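Local coordinates for protein peptide ABC transporter permease (Staphylococcus hominis, PDB 6EXS) that probably carries small peptides, including thioalcohol-conjugated malodour precursors, across the membrane in proton-coupled fashion as a POT family transporter of the major facilitator superfamily, at residues A[20-24]-A[191-196]; A[88-92]-A[196-201]; A[268-272]-A[285-289]. All blocks are in the same frame, centred on the assembly; numbering follows the deposited sequence.

Overall arrangement
The three contacts show how the chemistry of helix packing changes with its setting. Contacts 1 and 2 are neighbours, with centres about 8 Å apart: both use helix 178-204, share Tyr-196, and join that helix to helix 16-44 and helix 74-106 respectively. Contact 1 is mostly buried, apolar and aromatic. Contact 2 is partly buried; its helices stand further apart, and Arg-88 spans the distance to Tyr-196 and Asn-200. Lipid borders both but takes hydrogen bonds at contact 2. Contact 3 lies far off, its centre some 38 Å from that of contact 1, and pairs helices 249-273 and 279-302. Also partly buried, it returns to hydrocarbon packing, here around one phenylalanine rather than a ring stack.

Contact 1: residues A[20-24]-A[191-196]; sequences VLFFV and LGLVWY. With OLC ((2R)-2,3-dihydroxypropyl (9Z)-octadec-9-enoate), chain L.
Residues 20-24 and 191-196 belong to two helices that run nearly antiparallel, at 162°, and come closest where the CA of Val-24 lies only 4.3 Å from the CA of Gly-192. The local axes approach to 8.8 Å, and the bare CA of Gly-192 helps the backbones come this close. Val-24 lays its CG2 on the backbone, 3.3 Å from Gly-192 O, and the same methyl touches CB of Tyr-196.

Beside this close pass, Phe-23 and Trp-195 form a face-to-face stack. The phenyl ring lies over the five-membered part of the indole, with centroids 3.8 Å apart and planes tilted by 19°, while the two side chains run at about a right angle to each other. Both have CG anti to the backbone N (chi1 -157° in Trp-195), which brings the two rings face to face. The overlap is offset, with Phe-23 CD1 near the indole CG and Phe-23 CZ near CE3; CB of Phe-23 adds a CH-pi contact over the same face. At the edge of the phenyl ring, close to its plane, lies Leu-191 O, 3.8 Å from Phe-23 CE1, while Val-20 O approaches the edge of the indole. Leu-21 reaches the rim of the Tyr-196 ring through CD2 at 4.3 Å from Tyr-196 CD2; the hydroxyl of that tyrosine turns to Arg-88.

Trp-27 and Phe-199 extend the aromatic cluster. One monoolein, chain L, lies over a face of Phe-22; another touches Trp-195. A close antiparallel helix pair centred on a glycine and flanked by stacked aromatic rings joins the first and sixth transmembrane helices within the N-terminal bundle of the major facilitator fold.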
loop_
_atom_site.group_PDB
_atom_site.type_symbol
_atom_site.label_atom_id
_atom_site.label_comp_id
_atom_site.label_asym_id
_atom_site.label_seq_id
_atom_site.Cartn_x
_atom_site.Cartn_y
_atom_site.Cartn_z
ATOM N N VAL A 20 -7.866 -19.982 6.998
ATOM C CA VAL A 20 -8.280 -19.968 5.597
ATOM C C VAL A 20 -7.846 -18.650 4.965
ATOM O O VAL A 20 -7.167 -18.683 3.946
ATOM C CB VAL A 20 -9.804 -20.250 5.427
ATOM C CG1 VAL A 20 -10.237 -20.173 3.961
ATOM C CG2 VAL A 20 -10.170 -21.609 6.008
ATOM N N LEU A 21 -8.148 -17.507 5.622
ATOM C CA LEU A 21 -7.849 -16.159 5.116
ATOM C C LEU A 21 -6.370 -15.773 5.195
ATOM O O LEU A 21 -5.924 -14.941 4.387
ATOM C CB LEU A 21 -8.746 -15.097 5.753
ATOM C CG LEU A 21 -10.250 -15.325 5.494
ATOM C CD1 LEU A 21 -11.080 -14.294 6.163
ATOM C CD2 LEU A 21 -10.582 -15.420 4.001
ATOM N N PHE A 22 -5.600 -16.417 6.100
ATOM C CA PHE A 22 -4.158 -16.209 6.212
ATOM C C PHE A 22 -3.499 -16.791 4.949
ATOM O O PHE A 22 -2.687 -16.103 4.331
ATOM C CB PHE A 22 -3.589 -16.854 7.496
ATOM C CG PHE A 22 -2.102 -16.663 7.719
ATOM C CD1 PHE A 22 -1.170 -17.434 7.028
ATOM C CD2 PHE A 22 -1.634 -15.754 8.662
ATOM C CE1 PHE A 22 0.199 -17.264 7.240
ATOM C CE2 PHE A 22 -0.261 -15.599 8.886
ATOM C CZ PHE A 22 0.643 -16.348 8.168
ATOM N N PHE A 23 -3.873 -18.039 4.554
ATOM C CA PHE A 23 -3.357 -18.727 3.357
ATOM C C PHE A 23 -3.738 -17.959 2.093
ATOM O O PHE A 23 -2.903 -17.813 1.202
ATOM C CB PHE A 23 -3.899 -20.164 3.291
ATOM C CG PHE A 23 -3.302 -21.090 2.247
ATOM C CD1 PHE A 23 -3.722 -21.039 0.923
ATOM C CD2 PHE A 23 -2.379 -22.065 2.605
ATOM C CE1 PHE A 23 -3.223 -21.944 -0.026
ATOM C CE2 PHE A 23 -1.881 -22.966 1.658
ATOM C CZ PHE A 23 -2.306 -22.902 0.350
ATOM N N VAL A 24 -4.993 -17.471 2.016
ATOM C CA VAL A 24 -5.516 -16.694 0.883
ATOM C C VAL A 24 -4.758 -15.361 0.762
ATOM O O VAL A 24 -4.256 -15.048 -0.319
ATOM C CB VAL A 24 -7.055 -16.502 0.984
ATOM C CG1 VAL A 24 -7.567 -15.492 -0.038
ATOM C CG2 VAL A 24 -7.789 -17.830 0.845
ATOM N N LEU A 191 -3.646 -20.509 -6.342
ATOM C CA LEU A 191 -3.583 -21.356 -5.143
ATOM C C LEU A 191 -4.377 -20.743 -4.004
ATOM O O LEU A 191 -5.093 -21.465 -3.311
ATOM C CB LEU A 191 -2.134 -21.626 -4.697
ATOM C CG LEU A 191 -1.275 -22.525 -5.587
ATOM C CD1 LEU A 191 0.037 -22.876 -4.887
ATOM C CD2 LEU A 191 -2.018 -23.816 -5.988
ATOM N N GLY A 192 -4.257 -19.419 -3.848
ATOM C CA GLY A 192 -4.995 -18.635 -2.874
ATOM C C GLY A 192 -6.484 -18.744 -3.131
ATOM O O GLY A 192 -7.247 -19.042 -2.206
ATOM N N LEU A 193 -6.900 -18.561 -4.415
ATOM C CA LEU A 193 -8.303 -18.668 -4.853
ATOM C C LEU A 193 -8.880 -20.082 -4.618
ATOM O O LEU A 193 -9.982 -20.203 -4.082
ATOM C CB LEU A 193 -8.476 -18.240 -6.329
ATOM C CG LEU A 193 -9.921 -18.207 -6.862
ATOM C CD1 LEU A 193 -10.676 -16.990 -6.370
ATOM C CD2 LEU A 193 -9.968 -18.264 -8.369
ATOM N N VAL A 194 -8.122 -21.133 -4.999
ATOM C CA VAL A 194 -8.503 -22.542 -4.838
ATOM C C VAL A 194 -8.821 -22.866 -3.355
ATOM O O VAL A 194 -9.844 -23.493 -3.070
ATOM C CB VAL A 194 -7.421 -23.473 -5.467
ATOM C CG1 VAL A 194 -7.556 -24.917 -4.992
ATOM C CG2 VAL A 194 -7.466 -23.407 -6.989
ATOM N N TRP A 195 -7.965 -22.386 -2.429
ATOM C CA TRP A 195 -8.076 -22.554 -0.983
ATOM C C TRP A 195 -9.357 -21.912 -0.421
ATOM O O TRP A 195 -10.048 -22.554 0.375
ATOM C CB TRP A 195 -6.836 -21.982 -0.296
ATOM C CG TRP A 195 -6.573 -22.566 1.062
ATOM C CD1 TRP A 195 -6.854 -21.997 2.270
ATOM C CD2 TRP A 195 -5.952 -23.828 1.346
ATOM N NE1 TRP A 195 -6.451 -22.831 3.290
ATOM C CE2 TRP A 195 -5.907 -23.968 2.750
ATOM C CE3 TRP A 195 -5.444 -24.865 0.547
ATOM C CZ2 TRP A 195 -5.347 -25.089 3.373
ATOM C CZ3 TRP A 195 -4.905 -25.986 1.167
ATOM C CH2 TRP A 195 -4.864 -26.091 2.563
ATOM N N TYR A 196 -9.687 -20.670 -0.857
ATOM C CA TYR A 196 -10.914 -19.969 -0.466
ATOM C C TYR A 196 -12.115 -20.799 -0.937
ATOM O O TYR A 196 -12.971 -21.133 -0.125
ATOM C CB TYR A 196 -10.976 -18.541 -1.055
ATOM C CG TYR A 196 -12.258 -17.798 -0.733
ATOM C CD1 TYR A 196 -13.379 -17.906 -1.557
ATOM C CD2 TYR A 196 -12.356 -16.989 0.396
ATOM C CE1 TYR A 196 -14.570 -17.253 -1.248
ATOM C CE2 TYR A 196 -13.531 -16.296 0.692
ATOM C CZ TYR A 196 -14.639 -16.441 -0.127
ATOM O OH TYR A 196 -15.805 -15.783 0.178
HETATM C C24 OLC L . 0.825 -17.884 16.364
HETATM C C5 OLC L . 3.716 -20.583 8.999
HETATM C C4 OLC L . 2.947 -20.156 10.234
HETATM C C3 OLC L . 1.717 -19.323 9.921
HETATM C C2 OLC L . 0.857 -18.999 11.140
HETATM C C21 OLC L . 2.246 -17.685 14.305
HETATM C C1 OLC L . 1.454 -17.980 12.067
HETATM C C22 OLC L . 1.270 -16.995 15.226
HETATM O O19 OLC L . 1.874 -16.906 11.723
HETATM O O25 OLC L . 0.058 -17.155 17.309
HETATM O O23 OLC L . 1.894 -15.817 15.746
HETATM O O20 OLC L . 1.460 -18.419 13.335
#

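Contact 2: residues A[88-92]-A[196-201]; sequences RGATL and YLLFNR. With OLC ((2R)-2,3-dihydroxypropyl (9Z)-octadec-9-enoate), chain J; OLC ((2R)-2,3-dihydroxypropyl (9Z)-octadec-9-enoate), chain M; OLC ((2R)-2,3-dihydroxypropyl (9Z)-octadec-9-enoate), chain I.
Two partners meet the edge of the Arg-88 guanidinium in its own plane, Tyr-196 OH and Asn-200 OD1, while one face of the Tyr-196 ring carries CB of Asn-200, 3.6 Å above its centre. The guanidinium stands steeply to both flat groups, 77° from the phenol ring and 73° from the amide. Bends at chi2 (-85°) and chi3 bring NE round to the phenol oxygen. The bond from NE to Tyr-196 OH is 3.1 Å long and rather bent; that from NH2 to Asn-200 OD1, 2.8 Å, is nearly straight and directed onto a carbonyl lone pair.

Asn-200 is fixed from its other end too: ND2 donates to Tyr-196 O over 2.8 Å, from above that carbonyl's plane, and to O23 of the chain J monoolein, so the amide is held against rotation. One turn on from Arg-88, Leu-92 sets CD1 4.2 Å from Leu-197 CD2, and its CD2 faces the monooleins of chains M and J.

Since the axes are 12.8 Å apart, side chains rather than backbones join these helices. Arg-88, probably the closing arginine of major facilitator motif A, thus ties the third transmembrane helix to the end of the sixth. Its NH1 also donates to Gly-205 O and Val-207 O, just past helix 178-204, while helix 110-137 lies against Arg-88 and Thr-91, and Val-20 of helix 16-44 touches Phe-199.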
loop_
_atom_site.group_PDB
_atom_site.type_symbol
_atom_site.label_atom_id
_atom_site.label_comp_id
_atom_site.label_asym_id
_atom_site.label_seq_id
_atom_site.Cartn_x
_atom_site.Cartn_y
_atom_site.Cartn_z
ATOM N N ARG A 88 -18.121 -10.941 1.182
ATOM C CA ARG A 88 -17.720 -12.233 0.601
ATOM C C ARG A 88 -17.665 -12.204 -0.915
ATOM O O ARG A 88 -16.628 -12.551 -1.491
ATOM C CB ARG A 88 -18.598 -13.389 1.104
ATOM C CG ARG A 88 -18.452 -13.646 2.590
ATOM C CD ARG A 88 -17.288 -14.547 2.987
ATOM N NE ARG A 88 -17.545 -15.962 2.717
ATOM C CZ ARG A 88 -18.277 -16.762 3.488
ATOM N NH1 ARG A 88 -18.858 -16.288 4.585
ATOM N NH2 ARG A 88 -18.442 -18.036 3.164
ATOM N N GLY A 89 -18.754 -11.751 -1.533
ATOM C CA GLY A 89 -18.870 -11.613 -2.978
ATOM C C GLY A 89 -17.786 -10.732 -3.557
ATOM O O GLY A 89 -17.132 -11.122 -4.526
ATOM N N ALA A 90 -17.550 -9.567 -2.908
ATOM C CA ALA A 90 -16.535 -8.566 -3.248
ATOM C C ALA A 90 -15.091 -9.110 -3.148
ATOM O O ALA A 90 -14.274 -8.799 -4.024
ATOM C CB ALA A 90 -16.706 -7.329 -2.375
ATOM N N THR A 91 -14.788 -9.929 -2.102
ATOM C CA THR A 91 -13.478 -10.575 -1.888
ATOM C C THR A 91 -13.219 -11.577 -3.040
ATOM O O THR A 91 -12.098 -11.659 -3.540
ATOM C CB THR A 91 -13.437 -11.301 -0.498
ATOM O OG1 THR A 91 -13.704 -10.371 0.548
ATOM C CG2 THR A 91 -12.100 -12.022 -0.224
ATOM N N LEU A 92 -14.267 -12.336 -3.437
ATOM C CA LEU A 92 -14.219 -13.361 -4.480
ATOM C C LEU A 92 -14.095 -12.751 -5.873
ATOM O O LEU A 92 -13.256 -13.207 -6.656
ATOM C CB LEU A 92 -15.437 -14.307 -4.372
ATOM C CG LEU A 92 -15.577 -15.489 -5.365
ATOM C CD1 LEU A 92 -14.283 -16.292 -5.512
ATOM C CD2 LEU A 92 -16.694 -16.409 -4.939
ATOM N N TYR A 196 -9.687 -20.670 -0.857
ATOM C CA TYR A 196 -10.914 -19.969 -0.466
ATOM C C TYR A 196 -12.115 -20.799 -0.937
ATOM O O TYR A 196 -12.971 -21.133 -0.125
ATOM C CB TYR A 196 -10.976 -18.541 -1.055
ATOM C CG TYR A 196 -12.258 -17.798 -0.733
ATOM C CD1 TYR A 196 -13.379 -17.906 -1.557
ATOM C CD2 TYR A 196 -12.356 -16.989 0.396
ATOM C CE1 TYR A 196 -14.570 -17.253 -1.248
ATOM C CE2 TYR A 196 -13.531 -16.296 0.692
ATOM C CZ TYR A 196 -14.639 -16.441 -0.127
ATOM O OH TYR A 196 -15.805 -15.783 0.178
ATOM N N LEU A 197 -12.158 -21.158 -2.240
ATOM C CA LEU A 197 -13.248 -21.963 -2.805
ATOM C C LEU A 197 -13.449 -23.288 -2.042
ATOM O O LEU A 197 -14.582 -23.656 -1.738
ATOM C CB LEU A 197 -13.032 -22.219 -4.312
ATOM C CG LEU A 197 -13.122 -21.006 -5.257
ATOM C CD1 LEU A 197 -12.698 -21.385 -6.644
ATOM C CD2 LEU A 197 -14.531 -20.431 -5.319
ATOM N N LEU A 198 -12.354 -23.964 -1.693
ATOM C CA LEU A 198 -12.419 -25.226 -0.963
ATOM C C LEU A 198 -12.896 -25.104 0.490
ATOM O O LEU A 198 -13.662 -25.959 0.953
ATOM C CB LEU A 198 -11.037 -25.923 -0.958
ATOM C CG LEU A 198 -10.590 -26.651 -2.217
ATOM C CD1 LEU A 198 -9.105 -27.009 -2.127
ATOM C CD2 LEU A 198 -11.446 -27.888 -2.482
ATOM N N PHE A 199 -12.414 -24.074 1.218
ATOM C CA PHE A 199 -12.631 -23.983 2.654
ATOM C C PHE A 199 -13.507 -22.848 3.187
ATOM O O PHE A 199 -13.859 -22.918 4.362
ATOM C CB PHE A 199 -11.254 -23.938 3.345
ATOM C CG PHE A 199 -10.441 -25.172 3.023
ATOM C CD1 PHE A 199 -10.810 -26.419 3.523
ATOM C CD2 PHE A 199 -9.342 -25.097 2.180
ATOM C CE1 PHE A 199 -10.086 -27.567 3.187
ATOM C CE2 PHE A 199 -8.610 -26.243 1.861
ATOM C CZ PHE A 199 -8.993 -27.470 2.357
ATOM N N ASN A 200 -13.874 -21.845 2.379
ATOM C CA ASN A 200 -14.650 -20.689 2.853
ATOM C C ASN A 200 -16.023 -21.011 3.497
ATOM O O ASN A 200 -16.325 -20.437 4.537
ATOM C CB ASN A 200 -14.831 -19.625 1.749
ATOM C CG ASN A 200 -15.993 -19.860 0.814
ATOM O OD1 ASN A 200 -17.123 -19.424 1.072
ATOM N ND2 ASN A 200 -15.752 -20.591 -0.259
ATOM N N ARG A 201 -16.843 -21.883 2.866
ATOM C CA ARG A 201 -18.219 -22.208 3.271
ATOM C C ARG A 201 -18.392 -22.644 4.746
ATOM O O ARG A 201 -19.180 -22.016 5.450
ATOM C CB ARG A 201 -18.860 -23.241 2.324
ATOM C CG ARG A 201 -19.117 -22.707 0.904
ATOM C CD ARG A 201 -19.471 -23.796 -0.109
ATOM N NE ARG A 201 -18.356 -24.716 -0.362
ATOM C CZ ARG A 201 -18.491 -25.990 -0.724
ATOM N NH1 ARG A 201 -19.698 -26.515 -0.894
ATOM N NH2 ARG A 201 -17.419 -26.749 -0.911
HETATM C C24 OLC J . -18.207 -19.775 -3.724
HETATM C C6 OLC J . -12.287 -25.461 -6.970
HETATM C C5 OLC J . -13.400 -26.277 -6.334
HETATM C C4 OLC J . -14.459 -25.444 -5.631
HETATM C C3 OLC J . -15.545 -26.270 -4.959
HETATM C C2 OLC J . -16.319 -25.515 -3.882
HETATM C C21 OLC J . -18.065 -22.258 -4.131
HETATM C C1 OLC J . -17.310 -24.510 -4.394
HETATM C C22 OLC J . -17.609 -21.094 -3.283
HETATM O O19 OLC J . -18.139 -24.724 -5.240
HETATM O O25 OLC J . -19.606 -19.723 -3.470
HETATM O O23 OLC J . -17.928 -21.341 -1.913
HETATM O O20 OLC J . -17.174 -23.339 -3.764
HETATM C C24 OLC M . -22.743 -11.447 -5.475
HETATM C C5 OLC M . -17.603 -14.583 -11.818
HETATM C C4 OLC M . -17.113 -14.207 -10.430
HETATM C C3 OLC M . -18.230 -14.022 -9.417
HETATM C C2 OLC M . -17.718 -13.586 -8.051
HETATM C C21 OLC M . -20.382 -11.731 -6.295
HETATM C C1 OLC M . -18.792 -13.382 -7.019
HETATM C C22 OLC M . -21.839 -12.068 -6.520
HETATM O O19 OLC M . -18.896 -14.029 -6.010
HETATM O O25 OLC M . -22.566 -12.050 -4.198
HETATM O O23 OLC M . -22.233 -11.626 -7.824
HETATM O O20 OLC M . -19.595 -12.352 -7.342
HETATM C C9 OLC I . -1.041 -27.467 0.377
HETATM C C8 OLC I . -2.010 -28.506 0.852
HETATM C C24 OLC I . -14.223 -29.307 0.487
HETATM C C7 OLC I . -2.583 -29.355 -0.285
HETATM C C6 OLC I . -3.640 -30.364 0.142
HETATM C C5 OLC I . -5.069 -29.831 0.148
HETATM C C4 OLC I . -6.118 -30.896 0.413
HETATM C C3 OLC I . -7.528 -30.494 0.011
HETATM C C2 OLC I . -8.579 -31.525 0.407
HETATM C C21 OLC I . -12.176 -30.691 -0.030
HETATM C C1 OLC I . -9.882 -31.358 -0.320
HETATM C C22 OLC I . -12.804 -29.661 0.884
HETATM O O19 OLC I . -10.047 -31.601 -1.489
HETATM O O25 OLC I . -14.266 -28.431 -0.635
HETATM O O23 OLC I . -12.799 -30.175 2.219
HETATM O O20 OLC I . -10.846 -30.909 0.503
#

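Contact 3: residues A[268-272]-A[285-289]; sequences FTTML and VKAFI
Val-285 opens the contact by pushing CG1 into a corner formed by Phe-268, Leu-272 and Met-271. That methyl lies 3.9 Å from Phe-268 CD1 and equally far from Leu-272 CD2, with Met-271 CB slightly further off; it stands anti to the backbone N (chi1 172°), beside the carbonyl whose oxygen comes within 3.6 Å of Phe-268 CE1. Lys-286 contributes only the base of its side chain, its CB lying beside Leu-272 CD2, while its ammonium is turned to Ser-283. One turn on from Val-285, Phe-288 meets Phe-268 rim to rim: its CD2 is 3.6 Å from Phe-268 CZ, and each atom lies near the plane of the other ring. Ile-289 then lies over a face of the Phe-268 ring, its CG1 making a CH-pi contact 3.9 Å from the centroid.

Phe-268 is thus bordered on a face and along its rim by residues of one helix, while Met-433 and Val-436 of helix 430-451 pack on Met-271 and Phe-288. The contact pairs helix 249-273 with helix 279-302, which reaches the ligand pocket at Gln-302. Because apolar contacts alone join the two segments, their fit rests on shape rather than on directional bonds.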
loop_
_atom_site.group_PDB
_atom_site.type_symbol
_atom_site.label_atom_id
_atom_site.label_comp_id
_atom_site.label_asym_id
_atom_site.label_seq_id
_atom_site.Cartn_x
_atom_site.Cartn_y
_atom_site.Cartn_z
ATOM N N PHE A 268 -11.897 15.534 5.296
ATOM C CA PHE A 268 -11.788 16.380 6.487
ATOM C C PHE A 268 -12.900 17.437 6.542
ATOM O O PHE A 268 -13.450 17.667 7.621
ATOM C CB PHE A 268 -10.381 16.996 6.645
ATOM C CG PHE A 268 -9.328 16.063 7.215
ATOM C CD1 PHE A 268 -9.333 15.721 8.564
ATOM C CD2 PHE A 268 -8.317 15.550 6.408
ATOM C CE1 PHE A 268 -8.363 14.857 9.088
ATOM C CE2 PHE A 268 -7.347 14.690 6.933
ATOM C CZ PHE A 268 -7.377 14.350 8.269
ATOM N N THR A 269 -13.270 18.022 5.378
ATOM C CA THR A 269 -14.337 19.024 5.247
ATOM C C THR A 269 -15.696 18.439 5.647
ATOM O O THR A 269 -16.372 19.046 6.475
ATOM C CB THR A 269 -14.329 19.672 3.850
ATOM O OG1 THR A 269 -13.039 20.242 3.608
ATOM C CG2 THR A 269 -15.396 20.741 3.686
ATOM N N THR A 270 -16.076 17.258 5.095
ATOM C CA THR A 270 -17.338 16.549 5.399
ATOM C C THR A 270 -17.491 16.259 6.901
ATOM O O THR A 270 -18.585 16.419 7.444
ATOM C CB THR A 270 -17.448 15.260 4.558
ATOM O OG1 THR A 270 -17.413 15.603 3.172
ATOM C CG2 THR A 270 -18.710 14.463 4.850
ATOM N N MET A 271 -16.395 15.842 7.560
ATOM C CA MET A 271 -16.379 15.519 8.983
ATOM C C MET A 271 -16.468 16.752 9.878
ATOM O O MET A 271 -17.225 16.733 10.851
ATOM C CB MET A 271 -15.176 14.640 9.338
ATOM C CG MET A 271 -15.354 13.213 8.891
ATOM S SD MET A 271 -14.147 12.085 9.603
ATOM C CE MET A 271 -12.806 12.280 8.442
ATOM N N LEU A 272 -15.739 17.832 9.534
ATOM C CA LEU A 272 -15.761 19.083 10.301
ATOM C C LEU A 272 -17.071 19.869 10.114
ATOM O O LEU A 272 -17.365 20.759 10.920
ATOM C CB LEU A 272 -14.544 19.979 9.962
ATOM C CG LEU A 272 -13.132 19.507 10.372
ATOM C CD1 LEU A 272 -12.071 20.314 9.651
ATOM C CD2 LEU A 272 -12.910 19.601 11.881
ATOM N N VAL A 285 -10.865 15.377 15.101
ATOM C CA VAL A 285 -10.742 15.406 13.632
ATOM C C VAL A 285 -9.649 16.414 13.239
ATOM O O VAL A 285 -8.752 16.060 12.474
ATOM C CB VAL A 285 -12.100 15.690 12.921
ATOM C CG1 VAL A 285 -11.919 15.899 11.416
ATOM C CG2 VAL A 285 -13.105 14.574 13.191
ATOM N N LYS A 286 -9.708 17.654 13.785
ATOM C CA LYS A 286 -8.691 18.676 13.514
ATOM C C LYS A 286 -7.325 18.276 14.095
ATOM O O LYS A 286 -6.291 18.637 13.528
ATOM C CB LYS A 286 -9.134 20.094 13.940
ATOM C CG LYS A 286 -9.538 20.258 15.397
ATOM C CD LYS A 286 -9.751 21.722 15.740
ATOM C CE LYS A 286 -10.154 21.938 17.179
ATOM N NZ LYS A 286 -11.627 21.885 17.354
ATOM N N ALA A 287 -7.330 17.474 15.182
ATOM C CA ALA A 287 -6.126 16.937 15.818
ATOM C C ALA A 287 -5.438 15.905 14.912
ATOM O O ALA A 287 -4.237 15.682 15.064
ATOM C CB ALA A 287 -6.476 16.300 17.151
ATOM N N PHE A 288 -6.200 15.280 13.977
ATOM C CA PHE A 288 -5.687 14.288 13.034
ATOM C C PHE A 288 -4.985 14.918 11.821
ATOM O O PHE A 288 -4.091 14.286 11.255
ATOM C CB PHE A 288 -6.773 13.277 12.596
ATOM C CG PHE A 288 -6.193 12.029 11.953
ATOM C CD1 PHE A 288 -5.754 10.964 12.730
ATOM C CD2 PHE A 288 -6.042 11.942 10.570
ATOM C CE1 PHE A 288 -5.183 9.830 12.137
ATOM C CE2 PHE A 288 -5.467 10.811 9.979
ATOM C CZ PHE A 288 -5.047 9.761 10.765
ATOM N N ILE A 289 -5.381 16.151 11.424
ATOM C CA ILE A 289 -4.796 16.903 10.300
ATOM C C ILE A 289 -3.235 16.904 10.366
ATOM O O ILE A 289 -2.644 16.494 9.367
ATOM C CB ILE A 289 -5.419 18.327 10.140
ATOM C CG1 ILE A 289 -6.881 18.228 9.660
ATOM C CG2 ILE A 289 -4.594 19.209 9.195
ATOM C CD1 ILE A 289 -7.772 19.455 9.956
#